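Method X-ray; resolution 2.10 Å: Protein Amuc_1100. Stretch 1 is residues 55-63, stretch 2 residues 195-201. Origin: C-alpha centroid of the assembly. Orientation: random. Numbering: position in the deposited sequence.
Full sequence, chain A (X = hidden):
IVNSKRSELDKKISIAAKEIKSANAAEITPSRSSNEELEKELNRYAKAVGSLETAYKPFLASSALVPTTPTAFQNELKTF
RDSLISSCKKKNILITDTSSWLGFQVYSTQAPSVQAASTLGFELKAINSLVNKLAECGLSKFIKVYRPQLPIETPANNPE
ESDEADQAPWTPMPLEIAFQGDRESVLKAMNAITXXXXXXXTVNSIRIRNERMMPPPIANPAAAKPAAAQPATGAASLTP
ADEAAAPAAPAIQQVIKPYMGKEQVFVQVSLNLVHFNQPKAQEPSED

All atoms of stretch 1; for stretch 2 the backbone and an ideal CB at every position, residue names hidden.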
ATOM      1  N   ALA A  55       4.248  -1.136  22.126  1.00 27.01           N
ATOM      2  CA  ALA A  55       2.927  -1.438  21.598  1.00 25.81           C
ATOM      3  C   ALA A  55       2.986  -1.870  20.142  1.00 24.60           C
ATOM      4  O   ALA A  55       2.153  -2.665  19.707  1.00 25.77           O
ATOM      5  CB  ALA A  55       2.008  -0.214  21.747  1.00 27.65           C
ATOM      6  N   TYR A  56       3.944  -1.352  19.372  1.00 23.25           N
ATOM      7  CA  TYR A  56       4.000  -1.561  17.927  1.00 23.40           C
ATOM      8  C   TYR A  56       5.329  -2.184  17.505  1.00 25.64           C
ATOM      9  O   TYR A  56       5.790  -2.004  16.366  1.00 24.42           O
ATOM     10  CB  TYR A  56       3.739  -0.241  17.199  1.00 24.64           C
ATOM     11  CG  TYR A  56       2.378   0.328  17.573  1.00 24.81           C
ATOM     12  CD1 TYR A  56       1.201  -0.358  17.263  1.00 27.01           C
ATOM     13  CD2 TYR A  56       2.276   1.507  18.303  1.00 27.32           C
ATOM     14  CE1 TYR A  56      -0.047   0.143  17.623  1.00 26.89           C
ATOM     15  CE2 TYR A  56       1.027   2.018  18.686  1.00 28.92           C
ATOM     16  CZ  TYR A  56      -0.129   1.332  18.343  1.00 28.06           C
ATOM     17  OH  TYR A  56      -1.364   1.844  18.721  1.00 27.41           O
ATOM     18  N   LYS A  57       5.928  -2.950  18.415  1.00 27.31           N
ATOM     19  CA  LYS A  57       7.251  -3.538  18.196  1.00 30.41           C
ATOM     20  C   LYS A  57       7.438  -4.198  16.833  1.00 26.55           C
ATOM     21  O   LYS A  57       8.453  -3.912  16.176  1.00 24.16           O
ATOM     22  CB  LYS A  57       7.549  -4.543  19.319  1.00 34.75           C
ATOM     23  CG  LYS A  57       8.962  -5.156  19.234  1.00 41.15           C
ATOM     24  CD  LYS A  57       9.284  -5.997  20.480  1.00 51.87           C
ATOM     25  CE  LYS A  57      10.716  -6.538  20.465  1.00 59.68           C
ATOM     26  NZ  LYS A  57      11.495  -6.139  21.689  1.00 69.32           N
ATOM     27  N   PRO A  58       6.547  -5.075  16.350  1.00 27.16           N
ATOM     28  CA  PRO A  58       6.831  -5.751  15.067  1.00 29.64           C
ATOM     29  C   PRO A  58       6.799  -4.823  13.870  1.00 28.28           C
ATOM     30  O   PRO A  58       7.297  -5.205  12.805  1.00 26.94           O
ATOM     31  CB  PRO A  58       5.730  -6.820  14.954  1.00 28.66           C
ATOM     32  CG  PRO A  58       4.653  -6.408  15.908  1.00 30.03           C
ATOM     33  CD  PRO A  58       5.283  -5.539  16.963  1.00 28.31           C
ATOM     34  N   PHE A  59       6.275  -3.610  14.003  1.00 26.51           N
ATOM     35  CA  PHE A  59       6.245  -2.692  12.874  1.00 26.37           C
ATOM     36  C   PHE A  59       7.452  -1.775  12.800  1.00 27.23           C
ATOM     37  O   PHE A  59       7.561  -1.009  11.837  1.00 27.02           O
ATOM     38  CB  PHE A  59       4.958  -1.867  12.919  1.00 28.46           C
ATOM     39  CG  PHE A  59       3.737  -2.719  12.974  1.00 30.12           C
ATOM     40  CD1 PHE A  59       3.402  -3.512  11.886  1.00 30.26           C
ATOM     41  CD2 PHE A  59       2.964  -2.791  14.121  1.00 30.18           C
ATOM     42  CE1 PHE A  59       2.282  -4.334  11.919  1.00 31.73           C
ATOM     43  CE2 PHE A  59       1.844  -3.613  14.165  1.00 30.21           C
ATOM     44  CZ  PHE A  59       1.492  -4.374  13.055  1.00 30.31           C
ATOM     45  N   LEU A  60       8.371  -1.848  13.771  1.00 26.08           N
ATOM     46  CA  LEU A  60       9.443  -0.858  13.822  1.00 26.01           C
ATOM     47  C   LEU A  60      10.493  -1.103  12.748  1.00 26.64           C
ATOM     48  O   LEU A  60      10.937  -0.153  12.096  1.00 25.87           O
ATOM     49  CB  LEU A  60      10.106  -0.850  15.205  1.00 26.99           C
ATOM     50  CG  LEU A  60       9.192  -0.587  16.406  1.00 28.78           C
ATOM     51  CD1 LEU A  60      10.027  -0.450  17.699  1.00 27.19           C
ATOM     52  CD2 LEU A  60       8.269   0.642  16.202  1.00 30.30           C
ATOM     53  N   ALA A  61      10.869  -2.372  12.529  1.00 28.95           N
ATOM     54  CA  ALA A  61      12.064  -2.670  11.731  1.00 30.29           C
ATOM     55  C   ALA A  61      11.892  -2.249  10.279  1.00 28.10           C
ATOM     56  O   ALA A  61      12.828  -1.720   9.660  1.00 29.35           O
ATOM     57  CB  ALA A  61      12.408  -4.158  11.811  1.00 30.49           C
ATOM     58  N   SER A  62      10.705  -2.466   9.719  1.00 25.88           N
ATOM     59  CA  SER A  62      10.488  -2.147   8.315  1.00 26.23           C
ATOM     60  C   SER A  62      10.486  -0.646   8.025  1.00 23.95           C
ATOM     61  O   SER A  62      10.575  -0.272   6.851  1.00 23.26           O
ATOM     62  CB  SER A  62       9.175  -2.788   7.843  1.00 30.77           C
ATOM     63  OG  SER A  62       8.040  -2.087   8.340  1.00 30.49           O
ATOM     64  N   SER A  63      10.416   0.222   9.048  1.00 22.56           N
ATOM     65  CA  SER A  63      10.477   1.669   8.814  1.00 23.69           C
ATOM     66  C   SER A  63      11.886   2.217   8.609  1.00 22.92           C
ATOM     67  O   SER A  63      12.015   3.398   8.233  1.00 20.13           O
ATOM     68  CB  SER A  63       9.815   2.465   9.968  1.00 23.39           C
ATOM     69  OG  SER A  63       8.399   2.286   9.976  1.00 23.96           O
ATOM     70  N   UNK A 195      -4.365  -7.279   9.338  1.00 51.29           N
ATOM     71  CA  UNK A 195      -3.543  -8.351   9.847  1.00 42.29           C
ATOM     72  C   UNK A 195      -2.132  -8.356   9.322  1.00 36.89           C
ATOM     73  O   UNK A 195      -1.412  -9.327   9.550  1.00 37.48           O
ATOM     74  CB  UNK A 195      -4.201  -9.694   9.525  1.00 42.29           C
ATOM     75  N   UNK A 196      -1.719  -7.305   8.622  1.00 38.41           N
ATOM     76  CA  UNK A 196      -0.358  -7.178   8.116  1.00 41.21           C
ATOM     77  C   UNK A 196       0.666  -7.330   9.230  1.00 40.18           C
ATOM     78  O   UNK A 196       0.519  -6.770  10.318  1.00 37.27           O
ATOM     79  CB  UNK A 196      -0.175  -5.829   7.418  1.00 41.21           C
ATOM     80  N   UNK A 197       1.742  -8.033   8.911  1.00 44.59           N
ATOM     81  CA  UNK A 197       2.753  -8.469   9.866  1.00 48.37           C
ATOM     82  C   UNK A 197       3.855  -7.433  10.061  1.00 41.28           C
ATOM     83  O   UNK A 197       4.263  -7.152  11.195  1.00 41.72           O
ATOM     84  CB  UNK A 197       3.366  -9.793   9.406  1.00 48.37           C
ATOM     85  N   UNK A 198       4.324  -6.842   8.960  1.00 34.71           N
ATOM     86  CA  UNK A 198       5.514  -6.010   8.953  1.00 35.05           C
ATOM     87  C   UNK A 198       5.219  -4.537   8.749  1.00 30.90           C
ATOM     88  O   UNK A 198       6.120  -3.714   8.925  1.00 28.96           O
ATOM     89  CB  UNK A 198       6.472  -6.491   7.861  1.00 35.05           C
ATOM     90  N   UNK A 199       3.995  -4.194   8.356  1.00 26.89           N
ATOM     91  CA  UNK A 199       3.627  -2.827   8.023  1.00 27.03           C
ATOM     92  C   UNK A 199       2.303  -2.512   8.697  1.00 26.45           C
ATOM     93  O   UNK A 199       1.384  -3.334   8.665  1.00 25.12           O
ATOM     94  CB  UNK A 199       3.537  -2.626   6.509  1.00 27.03           C
ATOM     95  N   UNK A 200       2.205  -1.329   9.305  1.00 26.52           N
ATOM     96  CA  UNK A 200       1.006  -0.919  10.038  1.00 24.81           C
ATOM     97  C   UNK A 200       0.168   0.024   9.173  1.00 24.39           C
ATOM     98  O   UNK A 200       0.540   1.188   8.964  1.00 23.31           O
ATOM     99  CB  UNK A 200       1.381  -0.245  11.359  1.00 24.81           C
ATOM    100  N   UNK A 201      -0.960  -0.477   8.673  1.00 24.34           N
ATOM    101  CA  UNK A 201      -1.958   0.345   7.987  1.00 26.19           C
ATOM    102  C   UNK A 201      -3.116   0.572   8.940  1.00 26.60           C
ATOM    103  O   UNK A 201      -3.666  -0.390   9.495  1.00 29.47           O
ATOM    104  CB  UNK A 201      -2.435  -0.312   6.690  1.00 26.19           C
TER

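Position 195 has phi/psi of -95/10, and its ideal CB points away from stretch 1, with nothing of that stretch within 5.5 Å. Stretch 1 therefore sets no demand here, and almost any residue would suit. The deposited residue is Gly195, the first residue after a helix to leave helical phi/psi. Its angles are ones that other residues also adopt.

At position 196 the ideal CB points sideways and lies 5.3 Å from Phe59 CE1. There is no donor, acceptor or charge within reach, only the rim of an aromatic ring at some distance. Many side chains would fit, apolar ones easily. The residue is Met196. The end of its side chain leads off from stretch 1, and its contact is made by the backbone: Met196 O lies 3.4 Å from Phe59 CE1, at the ring edge and near the ring plane.

Position 197 directs its CB away, into space that stretch 1 leaves empty. Polar or long side chains would be as suitable as any. The residue is Gln197, whose side chain comes no nearer than Gln197 CB to Phe59 CE1, 6.1 Å. Again the backbone does the touching, with Gln197 O 3.5 Å from Phe59 CE1.

Position 198 comes closest in register, its CA 5.2 Å from the CA of Phe59. The CB points away, yet the ideal CB is 4.6 Å from Ser62 CB. The main interaction is already visible and belongs to the backbone: Ser62 OG donates a hydrogen bond to the carbonyl O of position 198, at 2.6 Å. Any residue could offer that acceptor, so the side chain is loosely specified; small or polar types would suit. The residue is Asp198. Its carboxylate makes no hydrogen bond or salt bridge with stretch 1.

Position 199 has extended angles, -134/136. Its CB points away, 4.9 Å from Ser62 OG. A short side chain would leave stretch 1 alone, while a long one in the right rotamer could bring its end near Ser62; aromatic or long polar residues are candidates. The residue is Tyr199, with chi1 in the m well. The end of its side chain does come nearer: Tyr199 CD1 lies 3.5 Å from Ser62 OG. Water 1 links the two stretches: its O lies 2.7 Å from Ser62 O, to which it donates, and 3.0 Å from Tyr199 OH.

Position 200 is the one whose CB points toward stretch 1. The ideal CB lies 3.8 Å from Phe59 CG, and the Tyr56 ring is also nearby. Two aromatic rings call for an apolar side chain; Leu, Ile, Val or Met are all plausible. The residue is Leu200. Its CB sits 3.9 Å from the centroid of the Phe59 ring, 16° off the normal, a CH-pi contact over one face. Leu200 CD2 reaches Tyr56 CD1 at 4.0 Å.

Position 201 is in a strand, and its CB points away. Stretch 1 gives no guidance. The residue is Phe201, which makes no contact with stretch 1.

Stretch 2 (195-201) GMQDYLF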
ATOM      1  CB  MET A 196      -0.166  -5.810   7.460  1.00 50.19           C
ATOM      2  CG  MET A 196      -1.012  -5.549   6.251  1.00 49.50           C
ATOM      3  SD  MET A 196      -0.050  -5.893   4.782  1.00 56.31           S
ATOM      4  CE  MET A 196      -0.606  -7.558   4.451  1.00 50.27           C
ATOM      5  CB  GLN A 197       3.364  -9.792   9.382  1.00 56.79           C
ATOM      6  CG  GLN A 197       2.385 -10.722   8.604  1.00 63.31           C
ATOM      7  CD  GLN A 197       2.009 -10.221   7.188  1.00 72.52           C
ATOM      8  OE1 GLN A 197       2.837  -9.670   6.450  1.00 71.52           O
ATOM      9  NE2 GLN A 197       0.746 -10.410   6.817  1.00 67.55           N
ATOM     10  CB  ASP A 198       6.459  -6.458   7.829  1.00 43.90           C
ATOM     11  CG  ASP A 198       7.105  -7.818   8.088  1.00 53.93           C
ATOM     12  OD1 ASP A 198       7.231  -8.226   9.268  1.00 58.78           O
ATOM     13  OD2 ASP A 198       7.469  -8.483   7.092  1.00 64.32           O
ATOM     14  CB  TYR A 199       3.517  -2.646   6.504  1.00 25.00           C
ATOM     15  CG  TYR A 199       4.827  -2.822   5.766  1.00 26.08           C
ATOM     16  CD1 TYR A 199       5.767  -1.796   5.720  1.00 27.99           C
ATOM     17  CD2 TYR A 199       5.122  -4.010   5.100  1.00 28.57           C
ATOM     18  CE1 TYR A 199       6.952  -1.942   5.019  1.00 28.54           C
ATOM     19  CE2 TYR A 199       6.312  -4.170   4.404  1.00 28.00           C
ATOM     20  CZ  TYR A 199       7.224  -3.141   4.376  1.00 29.58           C
ATOM     21  OH  TYR A 199       8.411  -3.294   3.692  1.00 33.02           O
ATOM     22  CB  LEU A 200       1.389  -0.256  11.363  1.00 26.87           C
ATOM     23  CG  LEU A 200       0.256   0.310  12.245  1.00 26.91           C
ATOM     24  CD1 LEU A 200      -0.753  -0.771  12.614  1.00 26.62           C
ATOM     25  CD2 LEU A 200       0.878   0.936  13.525  1.00 27.45           C
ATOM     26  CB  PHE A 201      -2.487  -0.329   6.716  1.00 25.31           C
ATOM     27  CG  PHE A 201      -1.503  -0.373   5.583  1.00 25.31           C
ATOM     28  CD1 PHE A 201      -1.442   0.660   4.658  1.00 23.93           C
ATOM     29  CD2 PHE A 201      -0.664  -1.480   5.414  1.00 26.20           C
ATOM     30  CE1 PHE A 201      -0.543   0.610   3.594  1.00 25.71           C
ATOM     31  CE2 PHE A 201       0.228  -1.534   4.353  1.00 23.36           C
ATOM     32  CZ  PHE A 201       0.284  -0.499   3.440  1.00 25.09           C
TER
HETATM   33  O   HOH W   1      10.779  -1.643   4.486  1.00 39.29           O
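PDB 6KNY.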